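Local coordinates for protein concanavalin B (Canavalia ensiformis, PDB 6CAF) that may act as a carbohydrate-binding seed protein, with a chitinase-like fold of glycosyl hydrolase family 18, at residues A117-H131 with L162-I174. Residues are numbered along the deposited sequence; the frame is centred on the assembly and turned at random.
Sequences ACSADYAKDLAEYLH and LNWDNLLEELYQI
Ile174 carries CG2 anti to its own backbone N while CG1 lies anti to the carbonyl carbon (chi1 -74°), and His131 swings its ring out with CG anti to N (chi1 -175°); together these torsions lay Ile174 CG2 over one face of the imidazole, 3.7 Å from the ring centroid, a CH-pi contact. Ile174 is a knob in the hole made by Lys124, Ala127, Glu128 and His131: CD1 reaches in between Ala127 CB, 3.7 Å away, and Glu128 OE2, while CG1 lies beside Lys124 NZ. Ala127 is itself a knob among Leu167, Glu170, Leu171 and Ile174. With Ala123 and Ala127 facing helix 164-174, the axes of the two short segments come within 8.2 Å. Nearer the barrel, Leu126 CD2 meets Leu167 CD2 obliquely, and Phe64 and Phe153 of the strands lie beneath them.

No direct hydrogen bond crosses between the segments; waters bridge them instead. Within helix 120-131, Lys124 NZ is salt-bridged to Glu128 OE2 at 2.7 Å, on the anti side and somewhat out of the carboxylate plane, and it shares a water with Glu170 OE1 and Glu170 O. A second water links Glu170 OE2 to Ala120 O, and a third accepts from Ala117 N and donates to Leu162 O.

At the N-terminal ends, Ala117 CB sits over the six-membered ring of Trp164, 3.9 Å from its centroid, and packs 3.6 Å from Asn163 CB. In the conformer modelled here for Asn166, ND2 donates to Asn163 OD1 on an in-plane lone pair (2.8 Å), which would steady the amide beside Ser119. Replacing Asn163 with an alanine would probably open a gap against Ser119 and deprive Asn166 ND2 of its acceptor in that conformer.

The two segments cross at -44°; successive helices flanking the parallel strands on the outside are characteristic of the TIM barrel of family 18 glycosyl hydrolases.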
ATOM      1  N   ALA A 117      14.246   9.531  -3.737  1.00 13.88           N
ATOM      2  CA  ALA A 117      15.203   8.470  -3.887  1.00 13.83           C
ATOM      3  C   ALA A 117      16.601   8.983  -4.265  1.00 14.07           C
ATOM      4  O   ALA A 117      17.568   8.214  -4.227  1.00 13.99           O
ATOM      5  CB  ALA A 117      14.700   7.459  -4.891  1.00 16.53           C
ATOM      6  N   CYS A 118      16.673  10.273  -4.620  1.00 14.61           N
ATOM      7  CA  CYS A 118      17.923  11.058  -4.735  1.00 15.06           C
ATOM      8  C   CYS A 118      18.797  10.749  -5.935  1.00 14.28           C
ATOM      9  O   CYS A 118      19.085  11.637  -6.740  1.00 16.29           O
ATOM     10  CB  CYS A 118      18.774  10.903  -3.424  1.00 15.52           C
ATOM     11  SG  CYS A 118      20.473  11.558  -3.510  1.00 20.15           S
ATOM     12  N   SER A 119      19.334   9.539  -5.970  1.00 12.87           N
ATOM     13  CA  SER A 119      20.353   9.181  -6.948  1.00 13.61           C
ATOM     14  C   SER A 119      20.467   7.669  -7.020  1.00 13.39           C
ATOM     15  O   SER A 119      19.965   6.936  -6.142  1.00 14.50           O
ATOM     16  CB  SER A 119      21.714   9.750  -6.558  1.00 14.95           C
ATOM     17  OG  SER A 119      22.183   9.112  -5.380  1.00 15.12           O
ATOM     18  N   ALA A 120      21.199   7.186  -8.008  1.00 13.55           N
ATOM     19  CA  ALA A 120      21.407   5.765  -8.102  1.00 14.02           C
ATOM     20  C   ALA A 120      22.147   5.241  -6.856  1.00 13.89           C
ATOM     21  O   ALA A 120      21.881   4.142  -6.360  1.00 15.70           O
ATOM     22  CB  ALA A 120      22.178   5.431  -9.372  1.00 16.70           C
ATOM     23  N   ASP A 121      23.079   6.032  -6.343  1.00 13.06           N
ATOM     24  CA  ASP A 121      23.858   5.610  -5.194  1.00 12.77           C
ATOM     25  C   ASP A 121      23.015   5.606  -3.925  1.00 12.98           C
ATOM     26  O   ASP A 121      23.077   4.649  -3.129  1.00 13.30           O
ATOM     27  CB  ASP A 121      25.096   6.473  -5.004  1.00 16.33           C
ATOM     28  CG  ASP A 121      26.091   6.320  -6.126  1.00 21.65           C
ATOM     29  OD1 ASP A 121      25.995   5.383  -6.953  1.00 21.73           O
ATOM     30  OD2 ASP A 121      27.017   7.154  -6.166  1.00 34.54           O
ATOM     31  N   TYR A 122      22.232   6.664  -3.724  1.00 12.10           N
ATOM     32  CA  TYR A 122      21.399   6.695  -2.539  1.00 12.12           C
ATOM     33  C   TYR A 122      20.330   5.612  -2.592  1.00 12.11           C
ATOM     34  O   TYR A 122      19.920   5.075  -1.567  1.00 12.57           O
ATOM     35  CB  TYR A 122      20.759   8.051  -2.321  1.00 12.85           C
ATOM     36  CG  TYR A 122      20.011   8.165  -1.009  1.00 12.53           C
ATOM     37  CD1 TYR A 122      20.676   8.290   0.186  1.00 14.34           C
ATOM     38  CD2 TYR A 122      18.620   8.126  -0.983  1.00 12.60           C
ATOM     39  CE1 TYR A 122      19.991   8.392   1.383  1.00 14.67           C
ATOM     40  CE2 TYR A 122      17.928   8.221   0.207  1.00 13.12           C
ATOM     41  CZ  TYR A 122      18.622   8.365   1.378  1.00 13.19           C
ATOM     42  OH  TYR A 122      17.899   8.529   2.543  1.00 14.69           O
ATOM     43  N   ALA A 123      19.853   5.305  -3.792  1.00 11.61           N
ATOM     44  CA  ALA A 123      18.879   4.229  -3.907  1.00 11.59           C
ATOM     45  C   ALA A 123      19.434   2.935  -3.339  1.00 10.99           C
ATOM     46  O   ALA A 123      18.698   2.177  -2.708  1.00 11.95           O
ATOM     47  CB  ALA A 123      18.464   4.053  -5.364  1.00 13.53           C
ATOM     48  N   LYS A 124      20.719   2.651  -3.587  1.00 11.24           N
ATOM     49  CA  LYS A 124      21.331   1.477  -2.970  1.00 11.40           C
ATOM     50  C   LYS A 124      21.459   1.628  -1.455  1.00 11.34           C
ATOM     51  O   LYS A 124      21.103   0.716  -0.691  1.00 11.96           O
ATOM     52  CB  LYS A 124      22.683   1.182  -3.619  1.00 12.80           C
ATOM     53  CG  LYS A 124      23.469   0.051  -2.992  1.00 13.36           C
ATOM     54  CD  LYS A 124      22.686  -1.245  -2.976  1.00 13.16           C
ATOM     55  CE  LYS A 124      23.567  -2.389  -2.514  1.00 15.23           C
ATOM     56  NZ  LYS A 124      22.776  -3.631  -2.316  1.00 14.41           N
ATOM     57  N   ASP A 125      21.916   2.783  -0.996  1.00 10.91           N
ATOM     58  CA  ASP A 125      22.045   3.031   0.438  1.00 11.30           C
ATOM     59  C   ASP A 125      20.671   2.823   1.121  1.00 11.53           C
ATOM     60  O   ASP A 125      20.568   2.206   2.188  1.00 11.52           O
ATOM     61  CB  ASP A 125      22.477   4.479   0.727  1.00 13.04           C
ATOM     62  CG  ASP A 125      23.880   4.831   0.345  1.00 16.26           C
ATOM     63  OD1 ASP A 125      24.697   3.951   0.096  1.00 17.42           O
ATOM     64  OD2 ASP A 125      24.152   6.057   0.362  1.00 20.17           O
ATOM     65  N   LEU A 126      19.615   3.386   0.542  1.00 10.74           N
ATOM     66  CA  LEU A 126      18.297   3.304   1.126  1.00 10.67           C
ATOM     67  C   LEU A 126      17.772   1.870   1.083  1.00 10.95           C
ATOM     68  O   LEU A 126      17.148   1.406   2.045  1.00 11.04           O
ATOM     69  CB  LEU A 126      17.350   4.280   0.415  1.00 11.60           C
ATOM     70  CG  LEU A 126      15.949   4.382   0.989  1.00 12.96           C
ATOM     71  CD1 LEU A 126      15.940   4.854   2.422  1.00 15.14           C
ATOM     72  CD2 LEU A 126      15.068   5.269   0.121  1.00 14.22           C
ATOM     73  N   ALA A 127      17.976   1.174  -0.034  1.00  9.90           N
ATOM     74  CA  ALA A 127      17.546  -0.212  -0.080  1.00 10.28           C
ATOM     75  C   ALA A 127      18.220  -1.030   1.015  1.00 10.31           C
ATOM     76  O   ALA A 127      17.581  -1.854   1.678  1.00 10.74           O
ATOM     77  CB  ALA A 127      17.857  -0.784  -1.453  1.00 11.06           C
ATOM     78  N   GLU A 128      19.514  -0.820   1.207  1.00 10.70           N
ATOM     79  CA  GLU A 128      20.240  -1.511   2.258  1.00 10.82           C
ATOM     80  C   GLU A 128      19.709  -1.147   3.632  1.00 11.11           C
ATOM     81  O   GLU A 128      19.545  -2.010   4.496  1.00 11.80           O
ATOM     82  CB  GLU A 128      21.741  -1.212   2.168  1.00 12.08           C
ATOM     83  CG  GLU A 128      22.424  -1.936   1.001  1.00 13.76           C
ATOM     84  CD  GLU A 128      22.569  -3.424   1.221  1.00 15.72           C
ATOM     85  OE1 GLU A 128      22.932  -3.825   2.376  1.00 19.01           O
ATOM     86  OE2 GLU A 128      22.420  -4.222   0.276  1.00 15.64           O
ATOM     87  N   TYR A 129      19.462   0.136   3.833  1.00 11.09           N
ATOM     88  CA  TYR A 129      18.866   0.583   5.096  1.00 10.70           C
ATOM     89  C   TYR A 129      17.535  -0.122   5.368  1.00 10.90           C
ATOM     90  O   TYR A 129      17.292  -0.634   6.492  1.00 11.41           O
ATOM     91  CB  TYR A 129      18.701   2.100   5.080  1.00 11.87           C
ATOM     92  CG  TYR A 129      17.760   2.653   6.148  1.00 15.41           C
ATOM     93  CD1 TYR A 129      18.152   2.932   7.403  1.00 24.47           C
ATOM     94  CD2 TYR A 129      16.427   2.872   5.817  1.00 18.21           C
ATOM     95  CE1 TYR A 129      17.223   3.458   8.350  1.00 26.80           C
ATOM     96  CE2 TYR A 129      15.514   3.356   6.684  1.00 24.41           C
ATOM     97  CZ  TYR A 129      15.880   3.669   7.942  1.00 24.47           C
ATOM     98  OH  TYR A 129      14.777   4.152   8.694  1.00 25.03           O
ATOM     99  N   LEU A 130      16.682  -0.161   4.346  1.00 10.30           N
ATOM    100  CA  LEU A 130      15.410  -0.830   4.526  1.00 10.22           C
ATOM    101  C   LEU A 130      15.597  -2.302   4.876  1.00 10.66           C
ATOM    102  O   LEU A 130      14.909  -2.857   5.752  1.00 11.68           O
ATOM    103  CB  LEU A 130      14.524  -0.648   3.309  1.00 10.87           C
ATOM    104  CG  LEU A 130      14.107   0.801   3.035  1.00 11.00           C
ATOM    105  CD1 LEU A 130      13.490   0.923   1.671  1.00 11.72           C
ATOM    106  CD2 LEU A 130      13.140   1.292   4.086  1.00 12.81           C
ATOM    107  N   HIS A 131      16.543  -2.944   4.202  1.00 10.71           N
ATOM    108  CA  HIS A 131      16.762  -4.332   4.470  1.00 11.07           C
ATOM    109  C   HIS A 131      17.319  -4.584   5.888  1.00 11.02           C
ATOM    110  O   HIS A 131      16.803  -5.433   6.625  1.00 12.17           O
ATOM    111  CB  HIS A 131      17.682  -4.936   3.412  1.00 13.05           C
ATOM    112  CG  HIS A 131      17.845  -6.393   3.581  1.00 13.62           C
ATOM    113  ND1 HIS A 131      18.994  -6.961   4.064  1.00 18.44           N
ATOM    114  CD2 HIS A 131      16.976  -7.404   3.381  1.00 14.19           C
ATOM    115  CE1 HIS A 131      18.851  -8.267   4.122  1.00 21.32           C
ATOM    116  NE2 HIS A 131      17.627  -8.562   3.724  1.00 16.97           N
ATOM    117  N   LEU A 162      12.600  10.780 -10.436  1.00 16.46           N
ATOM    118  CA  LEU A 162      13.740   9.956 -10.756  1.00 15.36           C
ATOM    119  C   LEU A 162      14.052   8.979  -9.624  1.00 15.04           C
ATOM    120  O   LEU A 162      13.689   9.185  -8.477  1.00 15.52           O
ATOM    121  CB  LEU A 162      14.969  10.824 -11.057  1.00 17.71           C
ATOM    122  CG  LEU A 162      14.908  11.646 -12.340  1.00 18.33           C
ATOM    123  CD1 LEU A 162      16.204  12.422 -12.499  1.00 22.42           C
ATOM    124  CD2 LEU A 162      14.667  10.802 -13.558  1.00 22.77           C
ATOM    125  N   ASN A 163      14.756   7.910  -9.983  1.00 12.85           N
ATOM    126  CA  ASN A 163      15.391   6.999  -9.051  1.00 12.20           C
ATOM    127  C   ASN A 163      14.466   6.072  -8.261  1.00 11.49           C
ATOM    128  O   ASN A 163      14.954   5.235  -7.531  1.00 12.13           O
ATOM    129  CB  ASN A 163      16.362   7.730  -8.126  1.00 13.02           C
ATOM    130  CG  ASN A 163      17.500   8.338  -8.903  1.00 14.53           C
ATOM    131  OD1 ASN A 163      18.248   7.617  -9.548  1.00 17.88           O
ATOM    132  ND2 ASN A 163      17.574   9.654  -8.927  1.00 15.96           N
ATOM    133  N   TRP A 164      13.149   6.149  -8.473  1.00 11.67           N
ATOM    134  CA  TRP A 164      12.259   5.165  -7.850  1.00 11.28           C
ATOM    135  C   TRP A 164      12.447   3.795  -8.481  1.00 10.77           C
ATOM    136  O   TRP A 164      12.365   2.761  -7.797  1.00 12.00           O
ATOM    137  CB  TRP A 164      10.789   5.631  -7.945  1.00 11.52           C
ATOM    138  CG  TRP A 164      10.598   6.927  -7.249  1.00 11.93           C
ATOM    139  CD1 TRP A 164      10.375   8.127  -7.828  1.00 13.85           C
ATOM    140  CD2 TRP A 164      10.747   7.173  -5.851  1.00 12.01           C
ATOM    141  NE1 TRP A 164      10.374   9.102  -6.884  1.00 13.59           N
ATOM    142  CE2 TRP A 164      10.617   8.544  -5.657  1.00 12.51           C
ATOM    143  CE3 TRP A 164      10.992   6.350  -4.728  1.00 12.66           C
ATOM    144  CZ2 TRP A 164      10.702   9.124  -4.389  1.00 13.01           C
ATOM    145  CZ3 TRP A 164      11.074   6.916  -3.496  1.00 13.30           C
ATOM    146  CH2 TRP A 164      10.940   8.295  -3.339  1.00 13.62           C
ATOM    147  N   ASP A 165      12.706   3.774  -9.787  1.00 11.55           N
ATOM    148  CA  ASP A 165      13.090   2.555 -10.447  1.00 12.09           C
ATOM    149  C   ASP A 165      14.371   1.993  -9.873  1.00 11.40           C
ATOM    150  O   ASP A 165      14.451   0.794  -9.609  1.00 12.21           O
ATOM    151  CB  ASP A 165      13.150   2.688 -11.989  1.00 13.41           C
ATOM    152  CG  ASP A 165      14.047   3.795 -12.485  1.00 14.55           C
ATOM    153  OD1 ASP A 165      14.512   4.669 -11.729  1.00 15.20           O
ATOM    154  OD2 ASP A 165      14.263   3.799 -13.710  1.00 20.52           O
ATOM    155  N   ASN A 166      15.358   2.825  -9.622  1.00 11.33           N
ATOM    156  CA  ASN A 166      16.595   2.347  -9.033  0.50 11.44           C
ATOM    157  C   ASN A 166      16.371   1.785  -7.620  1.00 11.72           C
ATOM    158  O   ASN A 166      16.936   0.760  -7.263  1.00 12.53           O
ATOM    159  CB  ASN A 166      17.645   3.465  -9.029  0.50 12.01           C
ATOM    160  CG  ASN A 166      18.131   3.788 -10.417  0.50 13.61           C
ATOM    161  OD1 ASN A 166      18.278   2.874 -11.241  0.50 16.94           O
ATOM    162  ND2 ASN A 166      18.369   5.079 -10.699  0.50 15.71           N
ATOM    163  N   LEU A 167      15.545   2.455  -6.825  1.00 10.72           N
ATOM    164  CA  LEU A 167      15.272   1.956  -5.474  1.00 10.49           C
ATOM    165  C   LEU A 167      14.654   0.570  -5.542  1.00 10.43           C
ATOM    166  O   LEU A 167      15.019  -0.361  -4.792  1.00 11.54           O
ATOM    167  CB  LEU A 167      14.387   2.941  -4.732  1.00 10.94           C
ATOM    168  CG  LEU A 167      14.003   2.520  -3.314  1.00 10.86           C
ATOM    169  CD1 LEU A 167      15.190   2.282  -2.416  1.00 12.20           C
ATOM    170  CD2 LEU A 167      13.058   3.544  -2.692  1.00 12.15           C
ATOM    171  N   LEU A 168      13.652   0.431  -6.411  1.00 10.47           N
ATOM    172  CA  LEU A 168      13.012  -0.844  -6.600  1.00 10.55           C
ATOM    173  C   LEU A 168      14.006  -1.912  -7.072  1.00 10.47           C
ATOM    174  O   LEU A 168      14.018  -3.033  -6.537  1.00 11.62           O
ATOM    175  CB  LEU A 168      11.872  -0.693  -7.603  1.00 11.04           C
ATOM    176  CG  LEU A 168      11.157  -1.979  -7.953  1.00 12.05           C
ATOM    177  CD1 LEU A 168      10.558  -2.664  -6.736  1.00 12.96           C
ATOM    178  CD2 LEU A 168      10.105  -1.687  -9.023  1.00 12.60           C
ATOM    179  N   GLU A 169      14.841  -1.569  -8.062  1.00 10.89           N
ATOM    180  CA  GLU A 169      15.850  -2.478  -8.566  0.50 11.02           C
ATOM    181  C   GLU A 169      16.780  -2.954  -7.457  1.00 11.62           C
ATOM    182  O   GLU A 169      17.120  -4.140  -7.359  1.00 12.45           O
ATOM    183  CB  GLU A 169      16.663  -1.767  -9.633  0.50 10.70           C
ATOM    184  CG  GLU A 169      17.838  -2.579 -10.154  0.50 15.47           C
ATOM    185  CD  GLU A 169      17.424  -3.817 -10.906  0.50 17.09           C
ATOM    186  OE1 GLU A 169      16.355  -3.763 -11.527  0.50 18.19           O
ATOM    187  OE2 GLU A 169      18.179  -4.813 -10.886  0.50 33.39           O
ATOM    188  N   GLU A 170      17.214  -2.020  -6.624  1.00 10.97           N
ATOM    189  CA  GLU A 170      18.144  -2.373  -5.576  1.00 11.28           C
ATOM    190  C   GLU A 170      17.504  -3.274  -4.518  1.00 10.91           C
ATOM    191  O   GLU A 170      18.121  -4.222  -4.029  1.00 11.99           O
ATOM    192  CB  GLU A 170      18.785  -1.129  -4.944  1.00 12.20           C
ATOM    193  CG  GLU A 170      19.615  -0.302  -5.913  1.00 12.90           C
ATOM    194  CD  GLU A 170      20.817  -0.941  -6.568  1.00 16.77           C
ATOM    195  OE1 GLU A 170      21.200  -2.069  -6.238  1.00 16.06           O
ATOM    196  OE2 GLU A 170      21.401  -0.252  -7.448  1.00 19.83           O
ATOM    197  N   LEU A 171      16.247  -2.989  -4.169  1.00 10.39           N
ATOM    198  CA  LEU A 171      15.541  -3.864  -3.250  1.00 10.63           C
ATOM    199  C   LEU A 171      15.338  -5.258  -3.862  1.00 11.02           C
ATOM    200  O   LEU A 171      15.490  -6.270  -3.173  1.00 12.36           O
ATOM    201  CB  LEU A 171      14.197  -3.255  -2.836  1.00 10.68           C
ATOM    202  CG  LEU A 171      14.278  -2.160  -1.818  1.00 11.57           C
ATOM    203  CD1 LEU A 171      12.973  -1.375  -1.777  1.00 12.30           C
ATOM    204  CD2 LEU A 171      14.605  -2.696  -0.442  1.00 12.58           C
ATOM    205  N   TYR A 172      14.973  -5.284  -5.133  1.00 10.99           N
ATOM    206  CA  TYR A 172      14.770  -6.532  -5.806  1.00 12.19           C
ATOM    207  C   TYR A 172      16.051  -7.388  -5.832  1.00 12.97           C
ATOM    208  O   TYR A 172      16.037  -8.595  -5.607  1.00 14.50           O
ATOM    209  CB  TYR A 172      14.281  -6.253  -7.221  1.00 13.92           C
ATOM    210  CG  TYR A 172      13.883  -7.534  -7.861  1.00 18.27           C
ATOM    211  CD1 TYR A 172      12.623  -8.100  -7.600  1.00 22.79           C
ATOM    212  CD2 TYR A 172      14.708  -8.176  -8.655  1.00 25.02           C
ATOM    213  CE1 TYR A 172      12.264  -9.315  -8.124  1.00 23.68           C
ATOM    214  CE2 TYR A 172      14.366  -9.417  -9.222  1.00 24.13           C
ATOM    215  CZ  TYR A 172      13.132  -9.960  -8.950  1.00 27.13           C
ATOM    216  OH  TYR A 172      12.705 -11.166  -9.441  1.00 30.42           O
ATOM    217  N   GLN A 173      17.181  -6.733  -6.054  1.00 12.02           N
ATOM    218  CA  GLN A 173      18.447  -7.448  -6.082  0.50 12.94           C
ATOM    219  C   GLN A 173      18.805  -8.003  -4.705  1.00 13.46           C
ATOM    220  O   GLN A 173      19.311  -9.123  -4.593  1.00 15.25           O
ATOM    221  CB  GLN A 173      19.568  -6.567  -6.636  0.50 14.96           C
ATOM    222  CG  GLN A 173      19.431  -6.270  -8.122  0.50 17.79           C
ATOM    223  CD  GLN A 173      19.476  -7.521  -8.965  0.50 27.61           C
ATOM    224  OE1 GLN A 173      20.200  -8.460  -8.641  0.50 29.05           O
ATOM    225  NE2 GLN A 173      18.692  -7.552 -10.039  0.50 34.76           N
ATOM    226  N   ILE A 174      18.548  -7.241  -3.658  1.00 12.73           N
ATOM    227  CA  ILE A 174      18.798  -7.680  -2.290  1.00 13.34           C
ATOM    228  C   ILE A 174      17.957  -8.937  -2.002  1.00 13.44           C
ATOM    229  O   ILE A 174      18.419  -9.852  -1.312  1.00 14.80           O
ATOM    230  CB  ILE A 174      18.520  -6.529  -1.272  1.00 14.25           C
ATOM    231  CG1 ILE A 174      19.627  -5.489  -1.323  1.00 14.00           C
ATOM    232  CG2 ILE A 174      18.370  -7.082   0.146  1.00 17.79           C
ATOM    233  CD1 ILE A 174      19.216  -4.172  -0.658  1.00 16.11           C
TER
HETATM  234  O   HOH W   1      13.316  10.618  -6.254  1.00 22.33           O
HETATM  235  O   HOH W   2      20.832   2.278  -8.173  1.00 19.41           O
HETATM  236  O   HOH W   3      20.902  -3.985  -4.364  1.00 14.89           O